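Local coordinates for protein endoglucanase CEL5A (Eubacterium cellulosolvens, PDB 4AFD) that is the N-terminal module of a cellulosomal family 5 endoglucanase, binds glucan chains such as cellotetraose, and probably directs the enzyme toward xyloglucan, at residues 55-60 with 119-124; 59-64 with 106-111; 70-75 with 95-100. One frame throughout, in Å; residues are numbered along the deposited sequence.

Contacts 1 and 2 are buried, while contact 3 lies nearer the surface and is only partly buried. Strand 57-63 ties them together: its beginning meets strand 119-128 of the other sheet in contact 1, its later part pairs with strand 107-112 in contact 2, and its remaining neighbour is strand 72-76 of contact 3. The chemistry changes with place. Contact 1 is apolar packing between sheets, without hydrogen bonds between its segments. Contact 2 is a hydrogen-bonded strand pair that ends in a sugar-binding tryptophan. Contact 3 packs a helix end on one side of an edge strand whose other side holds glucose.

Contact 1 of 3, residues 55-60 with 119-124; sequences ADIVLI and MTVTKI
The contact between 55-60 and 119-124 rests on M119, whose side chain reaches across to A55 and I57. The contact is essentially apolar packing. The small methyl of A55 lets the chains come close where strand 119-128 begins: A55 CB lies 3.8 Å from M119 CB. Farther along the methionine, M119 SD sits 3.8 Å from I57 CG1 and 3.9 Å from I57 CD1, the two side chains crossing at about a right angle. With CG trans to the backbone nitrogen (chi1 -173°), M119 runs out toward the other segment, and a bend at chi3 (72°) carries its methyl round until CE is 4.1 Å from I57 CD1. An unbranched, flexible thioether suits this place, since it can fold over a branched neighbour. V121 adds a looser touch, with its CG2 4.5 Å from I57 CD1.

No hydrogen bond joins the segments; the backbone of each pairs within its own sheet. V58 pairs with K111 on strand 107-112, whereas M119 pairs with V15. The apolar layer continues beyond the contact: I57 also packs on V50, Y52, A86 and V110, and M119 on P112. Polar residues of 119-124 turn elsewhere, as T120 OG1 does in bonding H14 ND1. T122 and K123 both face D51 in a classic beta bulge. Two antiparallel sheets closed over a shared apolar filling are the hallmark of the beta-sandwich, a fold common among carbohydrate-binding modules.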
loop_
_atom_site.group_PDB
_atom_site.type_symbol
_atom_site.label_atom_id
_atom_site.label_comp_id
_atom_site.label_asym_id
_atom_site.label_seq_id
_atom_site.Cartn_x
_atom_site.Cartn_y
_atom_site.Cartn_z
ATOM N N ALA A 55 9.077 -3.683 11.471
ATOM C CA ALA A 55 9.578 -2.457 10.816
ATOM C C ALA A 55 8.363 -1.562 10.737
ATOM O O ALA A 55 7.264 -1.941 10.834
ATOM C CB ALA A 55 10.082 -2.732 9.401
ATOM N N ASP A 56 8.648 -0.302 10.504
ATOM C CA ASP A 56 7.561 0.622 10.118
ATOM C C ASP A 56 7.183 0.408 8.671
ATOM O O ASP A 56 7.954 -0.180 7.890
ATOM C CB ASP A 56 7.900 2.060 10.478
ATOM C CG ASP A 56 7.860 2.259 12.009
ATOM O OD1 ASP A 56 6.801 2.020 12.664
ATOM O OD2 ASP A 56 8.969 2.638 12.438
ATOM N N ILE A 57 5.977 0.764 8.333
ATOM C CA ILE A 57 5.334 0.356 7.072
ATOM C C ILE A 57 4.860 1.575 6.326
ATOM O O ILE A 57 4.327 2.570 6.950
ATOM C CB ILE A 57 4.192 -0.649 7.376
ATOM C CG1 ILE A 57 3.715 -1.373 6.091
ATOM C CG2 ILE A 57 2.980 -0.008 8.078
ATOM C CD1 ILE A 57 2.830 -2.566 6.387
ATOM N N VAL A 58 4.843 1.534 5.004
ATOM C CA VAL A 58 4.212 2.571 4.182
ATOM C C VAL A 58 3.382 1.908 3.063
ATOM O O VAL A 58 3.683 0.756 2.646
ATOM C CB VAL A 58 5.215 3.577 3.564
ATOM C CG1 VAL A 58 5.884 4.451 4.648
ATOM C CG2 VAL A 58 6.245 2.867 2.679
ATOM N N LEU A 59 2.475 2.694 2.531
ATOM C CA LEU A 59 1.668 2.311 1.354
ATOM C C LEU A 59 2.012 3.254 0.274
ATOM O O LEU A 59 2.141 4.489 0.491
ATOM C CB LEU A 59 0.166 2.408 1.726
ATOM C CG LEU A 59 -0.810 2.126 0.593
ATOM C CD1 LEU A 59 -0.761 0.679 0.119
ATOM C CD2 LEU A 59 -2.193 2.446 1.058
ATOM N N ILE A 60 2.263 2.783 -0.937
ATOM C CA ILE A 60 2.634 3.611 -2.135
ATOM C C ILE A 60 1.503 3.477 -3.098
ATOM O O ILE A 60 1.123 2.343 -3.521
ATOM C CB ILE A 60 3.912 3.114 -2.800
ATOM C CG1 ILE A 60 5.139 2.761 -1.870
ATOM C CG2 ILE A 60 4.246 4.006 -4.015
ATOM C CD1 ILE A 60 5.436 3.959 -1.147
ATOM N N MET A 119 10.503 -6.905 8.034
ATOM C CA MET A 119 9.074 -6.768 8.331
ATOM C C MET A 119 8.369 -8.060 7.961
ATOM O O MET A 119 8.629 -8.662 6.913
ATOM C CB MET A 119 8.508 -5.632 7.460
ATOM C CG MET A 119 7.080 -5.295 7.804
ATOM S SD MET A 119 6.453 -3.801 6.978
ATOM C CE MET A 119 6.285 -4.417 5.327
ATOM N N THR A 120 7.431 -8.491 8.761
ATOM C CA THR A 120 6.527 -9.635 8.398
ATOM C C THR A 120 5.113 -9.162 8.351
ATOM O O THR A 120 4.616 -8.500 9.327
ATOM C CB THR A 120 6.653 -10.792 9.427
ATOM O OG1 THR A 120 8.032 -11.207 9.252
ATOM C CG2 THR A 120 5.741 -11.941 9.106
ATOM N N VAL A 121 4.436 -9.364 7.241
ATOM C CA VAL A 121 3.008 -9.069 7.073
ATOM C C VAL A 121 2.243 -10.366 7.220
ATOM O O VAL A 121 2.572 -11.372 6.500
ATOM C CB VAL A 121 2.766 -8.399 5.736
ATOM C CG1 VAL A 121 1.254 -8.314 5.423
ATOM C CG2 VAL A 121 3.410 -6.966 5.747
ATOM N N THR A 122 1.199 -10.421 8.028
ATOM C CA THR A 122 0.382 -11.612 8.179
ATOM C C THR A 122 -1.008 -11.436 7.550
ATOM O O THR A 122 -1.686 -12.466 7.353
ATOM C CB THR A 122 0.285 -12.021 9.663
ATOM O OG1 THR A 122 -0.255 -10.901 10.418
ATOM C CG2 THR A 122 1.648 -12.431 10.284
ATOM N N LYS A 123 -1.473 -10.231 7.284
ATOM C CA LYS A 123 -2.802 -10.078 6.699
ATOM C C LYS A 123 -2.891 -8.713 6.025
ATOM O O LYS A 123 -2.360 -7.732 6.589
ATOM C CB LYS A 123 -3.908 -10.193 7.761
ATOM C CG LYS A 123 -5.241 -10.574 7.137
ATOM C CD LYS A 123 -6.299 -10.879 8.257
ATOM C CE LYS A 123 -7.504 -11.502 7.610
ATOM N NZ LYS A 123 -8.542 -11.710 8.685
ATOM N N ILE A 124 -3.564 -8.661 4.895
ATOM C CA ILE A 124 -3.908 -7.403 4.237
ATOM C C ILE A 124 -5.371 -7.531 3.892
ATOM O O ILE A 124 -5.758 -8.470 3.181
ATOM C CB ILE A 124 -3.056 -7.118 3.003
ATOM C CG1 ILE A 124 -1.557 -7.149 3.325
ATOM C CG2 ILE A 124 -3.470 -5.815 2.346
ATOM C CD1 ILE A 124 -0.657 -7.030 2.086
#

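Contact 2 of 3, residues 59-64 with 106-111; sequences LIFARW and DYIGVK. With BGC (beta-D-glucopyranose), chain B.
D106 OD2 is gripped by W64 N at 2.8 Å, on its anti side, and by H66 NE2. The carboxylate lies nearly parallel to the indole, the planes 6° apart, and D106 CB packs over one ring face, 3.7 Å from the five-membered centroid of W64. W64 CG lies opposite its carbonyl carbon (chi1 -45°), which turns the indole back over D106. The opposite face carries a glucose, whose C2 approaches W64 CZ2 to 3.7 Å, while Y107 CB supports CZ2 obliquely.

Behind this platform the strands run antiparallel, I60 and G109 exchanging backbone bonds, with I60 N 2.8 Å from G109 O. At A62 a classic bulge intervenes: A62 O accepts D106 N at 2.9 Å and a weaker bond from Y107 N. On one side of the sheet I108 CG1 stands over the F61 ring, 4.0 Å from its centroid. On the other, I60 CG2 meets the edge of Y107, and G109, lacking a side chain, leaves room for the Y107 hydroxyl. That hydroxyl bonds E30 and K111 NZ, the latter also held by W25 O and S27. The tryptophan thus offers a flat apolar surface to sugar C–H groups, backed by D106 CB and Y107 CB.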
loop_
_atom_site.group_PDB
_atom_site.type_symbol
_atom_site.label_atom_id
_atom_site.label_comp_id
_atom_site.label_asym_id
_atom_site.label_seq_id
_atom_site.Cartn_x
_atom_site.Cartn_y
_atom_site.Cartn_z
ATOM N N LEU A 59 2.475 2.694 2.531
ATOM C CA LEU A 59 1.668 2.311 1.354
ATOM C C LEU A 59 2.012 3.254 0.274
ATOM O O LEU A 59 2.141 4.489 0.491
ATOM C CB LEU A 59 0.166 2.408 1.726
ATOM C CG LEU A 59 -0.810 2.126 0.593
ATOM C CD1 LEU A 59 -0.761 0.679 0.119
ATOM C CD2 LEU A 59 -2.193 2.446 1.058
ATOM N N ILE A 60 2.263 2.783 -0.937
ATOM C CA ILE A 60 2.634 3.611 -2.135
ATOM C C ILE A 60 1.503 3.477 -3.098
ATOM O O ILE A 60 1.123 2.343 -3.521
ATOM C CB ILE A 60 3.912 3.114 -2.800
ATOM C CG1 ILE A 60 5.139 2.761 -1.870
ATOM C CG2 ILE A 60 4.246 4.006 -4.015
ATOM C CD1 ILE A 60 5.436 3.959 -1.147
ATOM N N PHE A 61 0.960 4.595 -3.611
ATOM C CA PHE A 61 0.180 4.657 -4.838
ATOM C C PHE A 61 0.984 5.387 -5.871
ATOM O O PHE A 61 1.419 6.546 -5.486
ATOM C CB PHE A 61 -1.177 5.376 -4.622
ATOM C CG PHE A 61 -2.307 4.445 -4.166
ATOM C CD1 PHE A 61 -2.138 3.486 -3.118
ATOM C CD2 PHE A 61 -3.517 4.505 -4.795
ATOM C CE1 PHE A 61 -3.214 2.679 -2.773
ATOM C CE2 PHE A 61 -4.638 3.720 -4.354
ATOM C CZ PHE A 61 -4.382 2.778 -3.382
ATOM N N ALA A 62 1.281 4.890 -7.059
ATOM C CA ALA A 62 2.188 5.572 -7.970
ATOM C C ALA A 62 1.600 5.608 -9.341
ATOM O O ALA A 62 0.859 4.664 -9.800
ATOM C CB ALA A 62 3.586 4.979 -7.929
ATOM N N ARG A 63 1.922 6.671 -10.090
ATOM C CA ARG A 63 1.658 6.815 -11.540
ATOM C C ARG A 63 2.961 7.071 -12.187
ATOM O O ARG A 63 3.689 8.019 -11.753
ATOM C CB ARG A 63 0.709 7.960 -11.776
ATOM C CG ARG A 63 0.365 8.160 -13.261
ATOM C CD ARG A 63 -0.516 9.367 -13.501
ATOM N NE ARG A 63 0.265 10.622 -13.264
ATOM C CZ ARG A 63 -0.315 11.813 -13.193
ATOM N NH1 ARG A 63 -1.617 11.973 -13.110
ATOM N NH2 ARG A 63 0.462 12.880 -13.084
ATOM N N TRP A 64 3.391 6.325 -13.176
ATOM C CA TRP A 64 4.664 6.632 -13.880
ATOM C C TRP A 64 4.497 7.837 -14.758
ATOM O O TRP A 64 3.428 8.121 -15.230
ATOM C CB TRP A 64 5.113 5.370 -14.700
ATOM C CG TRP A 64 4.999 4.087 -13.916
ATOM C CD1 TRP A 64 4.503 2.861 -14.403
ATOM C CD2 TRP A 64 5.464 3.804 -12.587
ATOM N NE1 TRP A 64 4.628 1.919 -13.419
ATOM C CE2 TRP A 64 5.168 2.398 -12.308
ATOM C CE3 TRP A 64 6.039 4.560 -11.544
ATOM C CZ2 TRP A 64 5.435 1.824 -11.054
ATOM C CZ3 TRP A 64 6.332 3.859 -10.294
ATOM C CH2 TRP A 64 6.030 2.567 -10.084
ATOM N N ASP A 106 -0.866 3.397 -11.769
ATOM C CA ASP A 106 -0.005 2.300 -12.250
ATOM C C ASP A 106 0.358 1.287 -11.243
ATOM O O ASP A 106 0.682 0.121 -11.601
ATOM C CB ASP A 106 1.273 2.890 -12.888
ATOM C CG ASP A 106 1.041 3.559 -14.123
ATOM O OD1 ASP A 106 0.401 2.953 -15.071
ATOM O OD2 ASP A 106 1.388 4.737 -14.374
ATOM N N TYR A 107 0.408 1.616 -9.959
ATOM C CA TYR A 107 1.088 0.760 -8.956
ATOM C C TYR A 107 0.549 0.974 -7.554
ATOM O O TYR A 107 0.368 2.172 -7.147
ATOM C CB TYR A 107 2.623 1.131 -8.988
ATOM C CG TYR A 107 3.447 0.417 -7.988
ATOM C CD1 TYR A 107 3.844 -0.908 -8.179
ATOM C CD2 TYR A 107 3.887 1.061 -6.831
ATOM C CE1 TYR A 107 4.616 -1.545 -7.283
ATOM C CE2 TYR A 107 4.680 0.425 -5.915
ATOM C CZ TYR A 107 5.047 -0.875 -6.123
ATOM O OH TYR A 107 5.844 -1.495 -5.195
ATOM N N ILE A 108 0.350 -0.085 -6.822
ATOM C CA ILE A 108 0.067 -0.069 -5.397
ATOM C C ILE A 108 1.056 -0.956 -4.740
ATOM O O ILE A 108 1.264 -2.121 -5.170
ATOM C CB ILE A 108 -1.368 -0.590 -5.117
ATOM C CG1 ILE A 108 -2.414 0.335 -5.792
ATOM C CG2 ILE A 108 -1.603 -0.715 -3.608
ATOM C CD1 ILE A 108 -3.806 -0.301 -5.795
ATOM N N GLY A 109 1.822 -0.481 -3.719
ATOM C CA GLY A 109 2.796 -1.330 -3.029
ATOM C C GLY A 109 2.767 -1.138 -1.541
ATOM O O GLY A 109 2.563 0.028 -1.056
ATOM N N VAL A 110 2.929 -2.166 -0.776
ATOM C CA VAL A 110 3.107 -2.084 0.679
ATOM C C VAL A 110 4.549 -2.384 0.919
ATOM O O VAL A 110 5.041 -3.466 0.500
ATOM C CB VAL A 110 2.227 -3.101 1.387
ATOM C CG1 VAL A 110 2.536 -3.079 2.878
ATOM C CG2 VAL A 110 0.743 -2.867 1.138
ATOM N N LYS A 111 5.300 -1.517 1.615
ATOM C CA LYS A 111 6.757 -1.635 1.742
ATOM C C LYS A 111 7.200 -1.329 3.149
ATOM O O LYS A 111 6.551 -0.566 3.904
ATOM C CB LYS A 111 7.477 -0.633 0.853
ATOM C CG LYS A 111 7.207 -0.819 -0.673
ATOM C CD LYS A 111 8.173 0.108 -1.463
ATOM C CE LYS A 111 7.985 0.109 -2.954
ATOM N NZ LYS A 111 8.498 -1.194 -3.497
HETATM C C2 BGC B . 8.882 1.181 -12.095
HETATM C C3 BGC B . 8.873 0.907 -13.617
HETATM C C4 BGC B . 8.460 2.212 -14.323
HETATM C C5 BGC B . 9.627 3.234 -13.968
HETATM C C6 BGC B . 9.634 4.648 -14.678
HETATM C C1 BGC B . 9.826 2.410 -11.786
HETATM O O2 BGC B . 9.388 0.027 -11.463
HETATM O O3 BGC B . 7.917 -0.050 -13.949
HETATM O O4 BGC B . 8.403 2.015 -15.717
HETATM O O5 BGC B . 9.470 3.528 -12.600
HETATM O O6 BGC B . 8.618 4.700 -15.654
#

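Contact 3 of 3, residues 70-75 with 95-100; sequences PQIWAQ and KAYGSD. With BGC (beta-D-glucopyranose), chain C; BGC (beta-D-glucopyranose), chain D; BGC (beta-D-glucopyranose), chain E.
I72 meets Y97 at about a right angle, its CD1 lying over the ring face, 4.1 Å from the centroid, while I72 CG2 touches Y97 CD1 at 3.7 Å. The isoleucine's CG1 points away from its carbonyl carbon (chi1 -60°), and the extended chain beyond it lays CD1 over the tyrosine. Beside this pair A74 CB rests 3.5 Å from A96 O, close to the methyl of A96; two alanines suit such close approach of strand and helix. The end of helix 90-97 packs on strand 72-76, the edge of the four-stranded sheet in this beta-sandwich. G98 then ends the helix at positive phi, which suits glycine.

In the next shell, D104 accepts the Y97 hydroxyl and salt-bridges R63, on which I72 and Y97 lean. Across the strand, W73 and Q75 point away from the helix, and with Q71 meet the glycan. Q71 holds one glucose through both amide atoms, OE1 taking its O2 and NE2 giving to its O3. W73 receives C6 of a second glucose over its face, 3.5 Å from CD1. Q75 OE1 accepts W73 NE1 at 2.9 Å within the indole plane, fixing the ring, while Q75 NE2 bonds O3 of a third glucose.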
loop_
_atom_site.group_PDB
_atom_site.type_symbol
_atom_site.label_atom_id
_atom_site.label_comp_id
_atom_site.label_asym_id
_atom_site.label_seq_id
_atom_site.Cartn_x
_atom_site.Cartn_y
_atom_site.Cartn_z
ATOM N N PRO A 70 3.467 14.214 -14.786
ATOM C CA PRO A 70 4.634 13.798 -13.996
ATOM C C PRO A 70 4.343 12.430 -13.295
ATOM O O PRO A 70 3.160 11.983 -13.124
ATOM C CB PRO A 70 4.687 14.921 -12.913
ATOM C CG PRO A 70 3.280 15.407 -12.814
ATOM C CD PRO A 70 2.706 15.341 -14.160
ATOM N N GLN A 71 5.421 11.843 -12.867
ATOM C CA GLN A 71 5.330 10.723 -11.933
ATOM C C GLN A 71 4.719 11.150 -10.612
ATOM O O GLN A 71 5.158 12.152 -10.014
ATOM C CB GLN A 71 6.742 10.173 -11.705
ATOM C CG GLN A 71 6.738 9.090 -10.594
ATOM C CD GLN A 71 7.966 8.267 -10.600
ATOM O OE1 GLN A 71 8.939 8.511 -9.876
ATOM N NE2 GLN A 71 8.010 7.370 -11.501
ATOM N N ILE A 72 3.736 10.411 -10.103
ATOM C CA ILE A 72 3.209 10.562 -8.752
ATOM C C ILE A 72 3.787 9.448 -7.946
ATOM O O ILE A 72 3.712 8.247 -8.338
ATOM C CB ILE A 72 1.658 10.485 -8.734
ATOM C CG1 ILE A 72 1.059 11.592 -9.602
ATOM C CG2 ILE A 72 1.164 10.584 -7.285
ATOM C CD1 ILE A 72 -0.441 11.437 -9.750
ATOM N N TRP A 73 4.436 9.746 -6.830
ATOM C CA TRP A 73 4.870 8.700 -5.860
ATOM C C TRP A 73 4.242 9.061 -4.546
ATOM O O TRP A 73 4.777 9.881 -3.748
ATOM C CB TRP A 73 6.362 8.669 -5.765
ATOM C CG TRP A 73 6.883 7.540 -4.893
ATOM C CD1 TRP A 73 7.263 7.666 -3.575
ATOM C CD2 TRP A 73 7.106 6.156 -5.261
ATOM N NE1 TRP A 73 7.695 6.433 -3.083
ATOM C CE2 TRP A 73 7.657 5.529 -4.095
ATOM C CE3 TRP A 73 6.973 5.401 -6.449
ATOM C CZ2 TRP A 73 8.044 4.149 -4.117
ATOM C CZ3 TRP A 73 7.352 4.075 -6.437
ATOM C CH2 TRP A 73 7.822 3.458 -5.305
ATOM N N ALA A 74 3.040 8.579 -4.299
ATOM C CA ALA A 74 2.239 8.926 -3.062
ATOM C C ALA A 74 2.705 7.936 -1.972
ATOM O O ALA A 74 2.126 6.799 -1.931
ATOM C CB ALA A 74 0.836 8.928 -3.370
ATOM N N GLN A 75 3.707 8.198 -1.243
ATOM C CA GLN A 75 4.136 7.385 -0.154
ATOM C C GLN A 75 3.438 7.851 1.106
ATOM O O GLN A 75 3.667 9.029 1.536
ATOM C CB GLN A 75 5.606 7.536 -0.029
ATOM C CG GLN A 75 6.286 6.712 0.970
ATOM C CD GLN A 75 7.734 6.763 0.809
ATOM O OE1 GLN A 75 8.347 6.625 -0.230
ATOM N NE2 GLN A 75 8.362 6.934 1.962
ATOM N N LYS A 95 -5.552 12.296 -0.998
ATOM C CA LYS A 95 -4.892 13.571 -0.789
ATOM C C LYS A 95 -3.406 13.413 -1.219
ATOM O O LYS A 95 -2.821 14.284 -1.909
ATOM C CB LYS A 95 -4.974 13.906 0.681
ATOM C CG LYS A 95 -4.086 15.125 1.062
ATOM C CD LYS A 95 -4.019 15.520 2.553
ATOM C CE LYS A 95 -3.061 16.741 2.772
ATOM N NZ LYS A 95 -1.686 16.712 2.110
ATOM N N ALA A 96 -2.750 12.280 -0.892
ATOM C CA ALA A 96 -1.356 12.073 -1.302
ATOM C C ALA A 96 -1.228 11.848 -2.782
ATOM O O ALA A 96 -0.221 12.260 -3.385
ATOM C CB ALA A 96 -0.721 10.918 -0.466
ATOM N N TYR A 97 -2.208 11.253 -3.447
ATOM C CA TYR A 97 -2.156 11.012 -4.878
ATOM C C TYR A 97 -2.498 12.240 -5.675
ATOM O O TYR A 97 -2.186 12.309 -6.874
ATOM C CB TYR A 97 -3.150 9.820 -5.193
ATOM C CG TYR A 97 -3.008 9.270 -6.594
ATOM C CD1 TYR A 97 -1.837 8.532 -6.947
ATOM C CD2 TYR A 97 -3.994 9.436 -7.531
ATOM C CE1 TYR A 97 -1.676 7.999 -8.206
ATOM C CE2 TYR A 97 -3.865 8.893 -8.838
ATOM C CZ TYR A 97 -2.715 8.171 -9.135
ATOM O OH TYR A 97 -2.521 7.625 -10.393
ATOM N N GLY A 98 -3.083 13.259 -5.028
ATOM C CA GLY A 98 -3.411 14.490 -5.721
ATOM C C GLY A 98 -4.838 14.544 -6.155
ATOM O O GLY A 98 -5.286 15.618 -6.676
ATOM N N SER A 99 -5.576 13.465 -6.092
ATOM C CA SER A 99 -7.025 13.373 -6.464
ATOM C C SER A 99 -7.490 11.959 -6.067
ATOM O O SER A 99 -6.701 11.088 -5.778
ATOM C CB SER A 99 -7.328 13.540 -7.946
ATOM O OG SER A 99 -6.846 12.405 -8.670
ATOM N N ASP A 100 -8.819 11.816 -6.100
ATOM C CA ASP A 100 -9.427 10.513 -5.962
ATOM C C ASP A 100 -9.738 9.909 -7.344
ATOM O O ASP A 100 -10.509 8.935 -7.368
ATOM C CB ASP A 100 -10.712 10.577 -5.098
ATOM C CG ASP A 100 -11.786 11.409 -5.798
ATOM O OD1 ASP A 100 -11.611 11.969 -6.849
ATOM O OD2 ASP A 100 -12.906 11.432 -5.218
HETATM C C2 BGC C . 11.568 5.873 -8.897
HETATM C C3 BGC C . 10.451 5.187 -9.749
HETATM C C4 BGC C . 10.776 3.634 -9.712
HETATM C C5 BGC C . 10.713 3.123 -8.232
HETATM C C6 BGC C . 11.082 1.607 -8.180
HETATM C C1 BGC C . 11.460 5.308 -7.396
HETATM O O2 BGC C . 11.338 7.239 -8.933
HETATM O O3 BGC C . 10.530 5.566 -11.088
HETATM O O4 BGC C . 9.858 2.846 -10.407
HETATM O O5 BGC C . 11.678 3.871 -7.368
HETATM O O6 BGC C . 10.148 0.938 -8.994
HETATM C C2 BGC D . 12.828 5.739 -2.565
HETATM C C3 BGC D . 12.825 5.481 -4.136
HETATM C C4 BGC D . 11.477 5.965 -4.623
HETATM C C5 BGC D . 11.498 7.554 -4.437
HETATM C C6 BGC D . 10.344 8.152 -5.169
HETATM C C1 BGC D . 12.393 7.262 -2.143
HETATM O O2 BGC D . 14.111 5.480 -2.149
HETATM O O3 BGC D . 12.880 4.111 -4.554
HETATM O O4 BGC D . 11.315 5.666 -6.008
HETATM O O5 BGC D . 11.394 7.947 -3.023
HETATM O O6 BGC D . 10.595 7.782 -6.459
HETATM C C2 BGC E . 13.654 8.686 2.483
HETATM C C3 BGC E . 12.748 7.685 1.672
HETATM C C4 BGC E . 13.257 7.812 0.165
HETATM C C5 BGC E . 14.831 7.385 0.099
HETATM C C6 BGC E . 15.501 7.899 -1.200
HETATM C C1 BGC E . 15.061 7.977 2.473
HETATM O O1 BGC E . 15.956 8.702 3.299
HETATM O O2 BGC E . 13.133 8.783 3.795
HETATM O O3 BGC E . 11.334 7.909 1.841
HETATM O O4 BGC E . 12.566 6.995 -0.736
HETATM O O5 BGC E . 15.652 7.981 1.145
HETATM O O6 BGC E . 16.503 6.960 -1.563
#